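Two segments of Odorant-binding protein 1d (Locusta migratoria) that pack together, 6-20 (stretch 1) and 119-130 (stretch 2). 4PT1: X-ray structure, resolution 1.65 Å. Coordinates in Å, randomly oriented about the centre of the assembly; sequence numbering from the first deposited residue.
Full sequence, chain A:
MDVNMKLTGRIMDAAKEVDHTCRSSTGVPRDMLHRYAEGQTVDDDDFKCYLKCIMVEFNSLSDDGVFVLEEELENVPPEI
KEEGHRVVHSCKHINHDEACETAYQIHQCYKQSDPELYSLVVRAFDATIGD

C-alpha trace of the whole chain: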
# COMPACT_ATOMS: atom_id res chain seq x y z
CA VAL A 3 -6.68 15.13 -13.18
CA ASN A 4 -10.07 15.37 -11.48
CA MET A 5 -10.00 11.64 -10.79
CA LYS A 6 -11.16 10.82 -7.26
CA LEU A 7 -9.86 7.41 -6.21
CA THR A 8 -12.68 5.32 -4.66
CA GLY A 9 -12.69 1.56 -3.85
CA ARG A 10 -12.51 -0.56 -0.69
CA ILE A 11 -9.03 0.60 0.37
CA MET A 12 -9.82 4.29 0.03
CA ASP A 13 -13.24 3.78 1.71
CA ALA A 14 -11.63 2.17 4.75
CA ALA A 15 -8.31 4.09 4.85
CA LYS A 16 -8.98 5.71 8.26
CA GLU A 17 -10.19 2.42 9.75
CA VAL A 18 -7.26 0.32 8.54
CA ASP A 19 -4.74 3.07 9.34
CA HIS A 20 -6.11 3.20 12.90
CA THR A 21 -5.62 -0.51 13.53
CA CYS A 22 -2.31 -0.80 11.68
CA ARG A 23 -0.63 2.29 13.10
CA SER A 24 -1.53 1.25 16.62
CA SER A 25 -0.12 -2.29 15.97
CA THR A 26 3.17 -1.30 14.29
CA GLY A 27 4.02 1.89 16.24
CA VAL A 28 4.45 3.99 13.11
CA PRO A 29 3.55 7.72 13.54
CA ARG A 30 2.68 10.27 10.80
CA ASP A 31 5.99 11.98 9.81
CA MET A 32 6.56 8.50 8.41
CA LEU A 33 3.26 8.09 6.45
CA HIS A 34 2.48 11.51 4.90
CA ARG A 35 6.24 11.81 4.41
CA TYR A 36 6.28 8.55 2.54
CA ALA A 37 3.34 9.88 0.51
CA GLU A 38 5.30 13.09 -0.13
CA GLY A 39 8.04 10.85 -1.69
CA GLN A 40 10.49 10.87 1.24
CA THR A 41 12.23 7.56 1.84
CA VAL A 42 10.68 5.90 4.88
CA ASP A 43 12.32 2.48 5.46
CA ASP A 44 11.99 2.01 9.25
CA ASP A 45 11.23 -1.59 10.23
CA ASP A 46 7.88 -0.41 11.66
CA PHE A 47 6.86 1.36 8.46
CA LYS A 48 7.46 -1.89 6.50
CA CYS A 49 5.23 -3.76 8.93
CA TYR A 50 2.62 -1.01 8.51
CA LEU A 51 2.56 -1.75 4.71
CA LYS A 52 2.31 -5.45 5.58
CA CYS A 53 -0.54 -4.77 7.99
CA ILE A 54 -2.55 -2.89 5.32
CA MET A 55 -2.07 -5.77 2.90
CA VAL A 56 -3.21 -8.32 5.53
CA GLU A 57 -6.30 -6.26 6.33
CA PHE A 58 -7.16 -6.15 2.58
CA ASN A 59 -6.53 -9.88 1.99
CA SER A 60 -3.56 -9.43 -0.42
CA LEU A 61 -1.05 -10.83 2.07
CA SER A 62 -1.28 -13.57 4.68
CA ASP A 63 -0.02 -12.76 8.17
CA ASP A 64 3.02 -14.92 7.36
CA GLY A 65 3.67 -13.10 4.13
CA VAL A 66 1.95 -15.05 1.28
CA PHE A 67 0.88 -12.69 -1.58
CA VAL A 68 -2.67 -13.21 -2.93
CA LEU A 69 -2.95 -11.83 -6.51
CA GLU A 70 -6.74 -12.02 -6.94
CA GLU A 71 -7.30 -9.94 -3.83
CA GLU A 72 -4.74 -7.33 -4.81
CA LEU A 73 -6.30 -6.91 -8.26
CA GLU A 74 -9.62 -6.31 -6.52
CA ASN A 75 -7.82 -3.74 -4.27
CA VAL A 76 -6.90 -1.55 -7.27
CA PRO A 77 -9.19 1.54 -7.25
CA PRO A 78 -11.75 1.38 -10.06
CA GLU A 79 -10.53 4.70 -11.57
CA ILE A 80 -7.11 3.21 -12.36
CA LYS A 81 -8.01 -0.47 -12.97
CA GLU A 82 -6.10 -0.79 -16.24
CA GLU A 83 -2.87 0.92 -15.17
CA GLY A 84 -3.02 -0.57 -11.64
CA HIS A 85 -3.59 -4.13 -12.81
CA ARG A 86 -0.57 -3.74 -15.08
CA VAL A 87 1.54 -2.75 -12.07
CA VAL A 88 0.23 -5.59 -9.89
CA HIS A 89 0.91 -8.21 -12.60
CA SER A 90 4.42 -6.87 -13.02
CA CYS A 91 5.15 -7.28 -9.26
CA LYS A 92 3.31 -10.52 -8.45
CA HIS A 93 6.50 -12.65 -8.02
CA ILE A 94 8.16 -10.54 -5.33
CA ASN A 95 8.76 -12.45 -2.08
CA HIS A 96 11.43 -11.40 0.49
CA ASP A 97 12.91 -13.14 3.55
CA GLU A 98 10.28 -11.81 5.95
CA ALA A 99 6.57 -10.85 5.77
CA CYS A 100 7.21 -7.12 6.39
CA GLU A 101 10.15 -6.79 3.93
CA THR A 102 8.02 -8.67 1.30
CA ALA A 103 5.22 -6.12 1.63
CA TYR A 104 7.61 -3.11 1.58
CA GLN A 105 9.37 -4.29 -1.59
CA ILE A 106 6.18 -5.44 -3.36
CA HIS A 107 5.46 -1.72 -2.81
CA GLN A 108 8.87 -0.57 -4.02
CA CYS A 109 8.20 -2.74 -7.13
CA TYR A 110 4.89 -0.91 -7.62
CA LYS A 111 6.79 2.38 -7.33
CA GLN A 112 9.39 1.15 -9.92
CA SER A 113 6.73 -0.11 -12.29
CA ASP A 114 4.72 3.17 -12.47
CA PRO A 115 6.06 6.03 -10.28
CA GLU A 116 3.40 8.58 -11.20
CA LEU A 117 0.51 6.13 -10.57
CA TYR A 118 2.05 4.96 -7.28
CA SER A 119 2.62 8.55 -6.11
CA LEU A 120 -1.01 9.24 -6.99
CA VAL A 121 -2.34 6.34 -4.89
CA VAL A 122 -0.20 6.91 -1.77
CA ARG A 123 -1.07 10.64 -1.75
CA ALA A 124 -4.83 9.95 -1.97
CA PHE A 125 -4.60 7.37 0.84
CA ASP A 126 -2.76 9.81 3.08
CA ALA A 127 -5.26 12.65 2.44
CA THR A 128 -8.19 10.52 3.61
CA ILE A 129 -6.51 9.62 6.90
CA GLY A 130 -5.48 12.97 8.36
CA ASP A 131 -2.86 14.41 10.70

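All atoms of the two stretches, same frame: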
# COMPACT_ATOMS: atom_id res chain seq x y z
N LYS A 6 -11.04 11.04 -8.70
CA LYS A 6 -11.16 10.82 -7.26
C LYS A 6 -11.09 9.32 -7.07
O LYS A 6 -12.00 8.60 -7.48
CB LYS A 6 -12.50 11.39 -6.75
CG LYS A 6 -12.42 12.11 -5.41
CD LYS A 6 -12.47 11.16 -4.22
CE LYS A 6 -12.31 11.90 -2.90
N LEU A 7 -10.00 8.84 -6.48
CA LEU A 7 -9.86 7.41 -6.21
C LEU A 7 -10.92 6.96 -5.18
O LEU A 7 -10.99 7.53 -4.08
CB LEU A 7 -8.44 7.08 -5.75
CG LEU A 7 -7.30 7.36 -6.75
CD1 LEU A 7 -5.95 6.94 -6.19
CD2 LEU A 7 -7.57 6.66 -8.08
N THR A 8 -11.76 6.00 -5.57
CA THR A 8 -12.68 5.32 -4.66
C THR A 8 -12.20 3.87 -4.49
O THR A 8 -11.02 3.60 -4.70
CB THR A 8 -14.15 5.40 -5.15
OG1 THR A 8 -14.31 4.67 -6.37
CG2 THR A 8 -14.56 6.85 -5.36
N GLY A 9 -13.08 2.96 -4.09
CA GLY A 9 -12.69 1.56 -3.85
C GLY A 9 -12.57 1.21 -2.38
O GLY A 9 -12.58 2.10 -1.52
N ARG A 10 -12.46 -0.08 -2.07
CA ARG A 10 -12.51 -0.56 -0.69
C ARG A 10 -11.36 -0.04 0.18
O ARG A 10 -11.56 0.27 1.35
CB ARG A 10 -12.62 -2.09 -0.60
CG ARG A 10 -11.48 -2.92 -1.19
CD ARG A 10 -11.89 -4.39 -1.26
NE ARG A 10 -10.78 -5.31 -1.55
CZ ARG A 10 -10.87 -6.64 -1.58
NH1 ARG A 10 -12.03 -7.24 -1.33
NH2 ARG A 10 -9.79 -7.38 -1.85
N ILE A 11 -10.16 0.09 -0.39
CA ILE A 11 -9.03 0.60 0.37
C ILE A 11 -9.20 2.08 0.72
O ILE A 11 -9.00 2.51 1.86
CB ILE A 11 -7.69 0.38 -0.37
CG1 ILE A 11 -7.40 -1.11 -0.50
CG2 ILE A 11 -6.56 1.07 0.37
CD1 ILE A 11 -6.00 -1.41 -1.00
N MET A 12 -9.61 2.88 -0.25
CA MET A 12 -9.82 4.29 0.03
C MET A 12 -10.98 4.49 1.01
O MET A 12 -10.87 5.31 1.93
CB MET A 12 -10.03 5.09 -1.26
CG MET A 12 -8.77 5.21 -2.10
SD MET A 12 -7.42 6.06 -1.25
CE MET A 12 -6.00 5.56 -2.22
N ASP A 13 -12.06 3.73 0.81
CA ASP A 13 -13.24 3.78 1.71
C ASP A 13 -12.88 3.54 3.17
O ASP A 13 -13.41 4.20 4.07
CB ASP A 13 -14.29 2.71 1.32
CG ASP A 13 -15.17 3.12 0.14
OD1 ASP A 13 -15.30 4.33 -0.16
OD2 ASP A 13 -15.76 2.20 -0.49
N ALA A 14 -11.97 2.60 3.40
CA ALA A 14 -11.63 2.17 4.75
C ALA A 14 -10.23 2.62 5.19
O ALA A 14 -9.71 2.08 6.15
CB ALA A 14 -11.77 0.67 4.87
N ALA A 15 -9.66 3.61 4.52
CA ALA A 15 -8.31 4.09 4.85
C ALA A 15 -8.12 4.50 6.32
O ALA A 15 -7.12 4.14 6.92
CB ALA A 15 -7.93 5.26 3.96
N LYS A 16 -9.06 5.28 6.86
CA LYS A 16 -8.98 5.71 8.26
C LYS A 16 -9.06 4.52 9.20
O LYS A 16 -8.31 4.44 10.16
CB LYS A 16 -10.13 6.67 8.63
CG LYS A 16 -9.88 8.13 8.31
N GLU A 17 -10.01 3.62 8.94
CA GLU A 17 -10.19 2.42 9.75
C GLU A 17 -8.95 1.55 9.80
O GLU A 17 -8.48 1.19 10.89
CB GLU A 17 -11.36 1.62 9.20
CG GLU A 17 -11.65 0.32 9.93
CD GLU A 17 -12.68 -0.52 9.21
OE1 GLU A 17 -13.34 -0.01 8.28
OE2 GLU A 17 -12.82 -1.71 9.55
N VAL A 18 -8.42 1.22 8.63
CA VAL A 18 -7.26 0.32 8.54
C VAL A 18 -6.00 1.03 9.03
O VAL A 18 -5.18 0.41 9.69
CB VAL A 18 -7.12 -0.32 7.13
CG1 VAL A 18 -5.87 -1.18 7.01
CG2 VAL A 18 -8.34 -1.18 6.85
N ASP A 19 -5.87 2.33 8.78
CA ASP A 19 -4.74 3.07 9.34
C ASP A 19 -4.79 3.06 10.88
O ASP A 19 -3.77 2.90 11.56
CB ASP A 19 -4.73 4.52 8.83
CG ASP A 19 -3.74 5.36 9.57
OD1 ASP A 19 -2.53 5.17 9.33
OD2 ASP A 19 -4.16 6.22 10.39
N HIS A 20 -5.98 3.23 11.44
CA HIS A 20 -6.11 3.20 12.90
C HIS A 20 -5.58 1.91 13.48
O HIS A 20 -4.74 1.93 14.38
CB HIS A 20 -7.54 3.45 13.30
CG HIS A 20 -7.73 3.46 14.78
ND1 HIS A 20 -7.49 4.55 15.53
CD2 HIS A 20 -8.11 2.45 15.66
CE1 HIS A 20 -7.72 4.26 16.82
NE2 HIS A 20 -8.11 2.98 16.90
N SER A 119 2.66 7.27 -6.84
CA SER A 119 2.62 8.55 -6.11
C SER A 119 1.19 9.02 -5.95
O SER A 119 0.78 9.50 -4.90
CB SER A 119 3.43 9.61 -6.86
OG SER A 119 3.06 10.91 -6.41
N LEU A 120 0.40 8.87 -7.00
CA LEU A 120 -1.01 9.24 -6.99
C LEU A 120 -1.83 8.50 -5.91
O LEU A 120 -2.66 9.11 -5.18
CB LEU A 120 -1.61 8.93 -8.37
CG LEU A 120 -2.91 9.64 -8.68
CD1 LEU A 120 -2.57 10.75 -9.66
CD2 LEU A 120 -3.96 8.70 -9.27
N VAL A 121 -1.61 7.20 -5.83
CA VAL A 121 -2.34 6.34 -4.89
C VAL A 121 -1.96 6.64 -3.42
O VAL A 121 -2.84 6.85 -2.56
CB VAL A 121 -2.11 4.85 -5.24
CG1 VAL A 121 -2.51 3.93 -4.10
CG2 VAL A 121 -2.87 4.50 -6.51
N VAL A 122 -0.66 6.71 -3.15
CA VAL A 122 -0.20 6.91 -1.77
C VAL A 122 -0.65 8.30 -1.28
O VAL A 122 -1.09 8.45 -0.14
CB VAL A 122 1.33 6.68 -1.61
CG1 VAL A 122 1.70 5.24 -1.95
CG2 VAL A 122 2.14 7.63 -2.46
N ARG A 123 -0.62 9.30 -2.15
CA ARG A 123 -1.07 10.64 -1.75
C ARG A 123 -2.56 10.73 -1.44
O ARG A 123 -2.96 11.45 -0.52
CB ARG A 123 -0.67 11.66 -2.82
CG ARG A 123 0.82 11.95 -2.83
CD ARG A 123 1.17 13.14 -3.71
NE ARG A 123 2.56 13.53 -3.57
N ALA A 124 -3.39 9.99 -2.19
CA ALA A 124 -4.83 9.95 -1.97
C ALA A 124 -5.16 9.22 -0.66
O ALA A 124 -6.07 9.61 0.07
CB ALA A 124 -5.50 9.26 -3.15
N PHE A 125 -4.42 8.15 -0.39
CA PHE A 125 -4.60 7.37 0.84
C PHE A 125 -4.37 8.28 2.05
O PHE A 125 -5.25 8.46 2.93
CB PHE A 125 -3.61 6.20 0.84
CG PHE A 125 -3.78 5.26 2.01
CD1 PHE A 125 -4.81 4.34 2.02
CD2 PHE A 125 -2.90 5.29 3.08
CE1 PHE A 125 -4.96 3.46 3.09
CE2 PHE A 125 -3.05 4.41 4.14
CZ PHE A 125 -4.09 3.51 4.15
N ASP A 126 -3.20 8.88 2.06
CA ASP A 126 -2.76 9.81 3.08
C ASP A 126 -3.68 11.02 3.32
O ASP A 126 -3.71 11.54 4.43
CB ASP A 126 -1.37 10.32 2.70
CG ASP A 126 -0.90 11.45 3.58
OD1 ASP A 126 -0.92 11.25 4.81
OD2 ASP A 126 -0.52 12.53 3.04
N ALA A 127 -4.39 11.48 2.30
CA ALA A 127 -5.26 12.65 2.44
C ALA A 127 -6.57 12.30 3.11
O ALA A 127 -7.25 13.18 3.64
CB ALA A 127 -5.51 13.28 1.08
N THR A 128 -6.93 11.01 3.08
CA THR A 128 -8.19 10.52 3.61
C THR A 128 -8.04 10.22 5.09
O THR A 128 -9.03 10.11 5.82
CB THR A 128 -8.59 9.21 2.89
OG1 THR A 128 -8.19 9.27 1.52
CG2 THR A 128 -10.09 8.98 2.99
N ILE A 129 -6.80 10.07 5.53
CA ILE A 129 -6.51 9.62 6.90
C ILE A 129 -6.41 10.80 7.86
O ILE A 129 -7.17 10.88 8.83
CB ILE A 129 -5.26 8.71 6.93
CG1 ILE A 129 -5.59 7.44 6.17
CG2 ILE A 129 -4.91 8.33 8.35
CD1 ILE A 129 -4.45 6.50 6.01
N GLY A 130 -5.50 11.73 7.59
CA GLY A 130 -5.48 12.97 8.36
C GLY A 130 -4.62 13.04 9.62
O GLY A 130 -4.83 12.30 10.59

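The N-terminal segment packs against the helix of residues 119-129 mainly through apolar side chains; no hydrogen bond joins the two among the modelled atoms, and 578 Å² is buried in total. Leu 7, buried in the extended lead-in, points toward the helix, and its CD1 lies 3.9 Å from both Val 121 CG2 and Ala 124 CB, with Leu 120 CD2 at 4.1 Å. From the first helical turn, Ile 11 CG2 reaches Phe 125 CE1 at 4.0 Å.

Met 12 is the knob of the interface. Its CA-to-CB bond points sideways, but the flexible, unbranched chain, with chi1 and chi2 both m, carries its end into a hole formed by Val 121, Ala 124, Phe 125 and Thr 128. There CE lies 3.8 Å from Ala 124 CB, whose small side chain leaves the hole open. Thr 128 turns its hydroxyl back to its own helix, OG1 donating to Ala 124 O at 2.6 Å.

The helix of residues 15-20 crosses stretch 2 at 84°. Ala 15 permits close approach, its CB 3.6 Å from Phe 125 CE1 and 3.9 Å from Ile 129 CG1. Beside it, Lys 16 CG approaches Thr 128 O at 3.3 Å. Finally, Asp 19 OD2 meets Ile 129 CG2 at 3.0 Å, its carboxylate being hydrogen-bonded elsewhere in the structure.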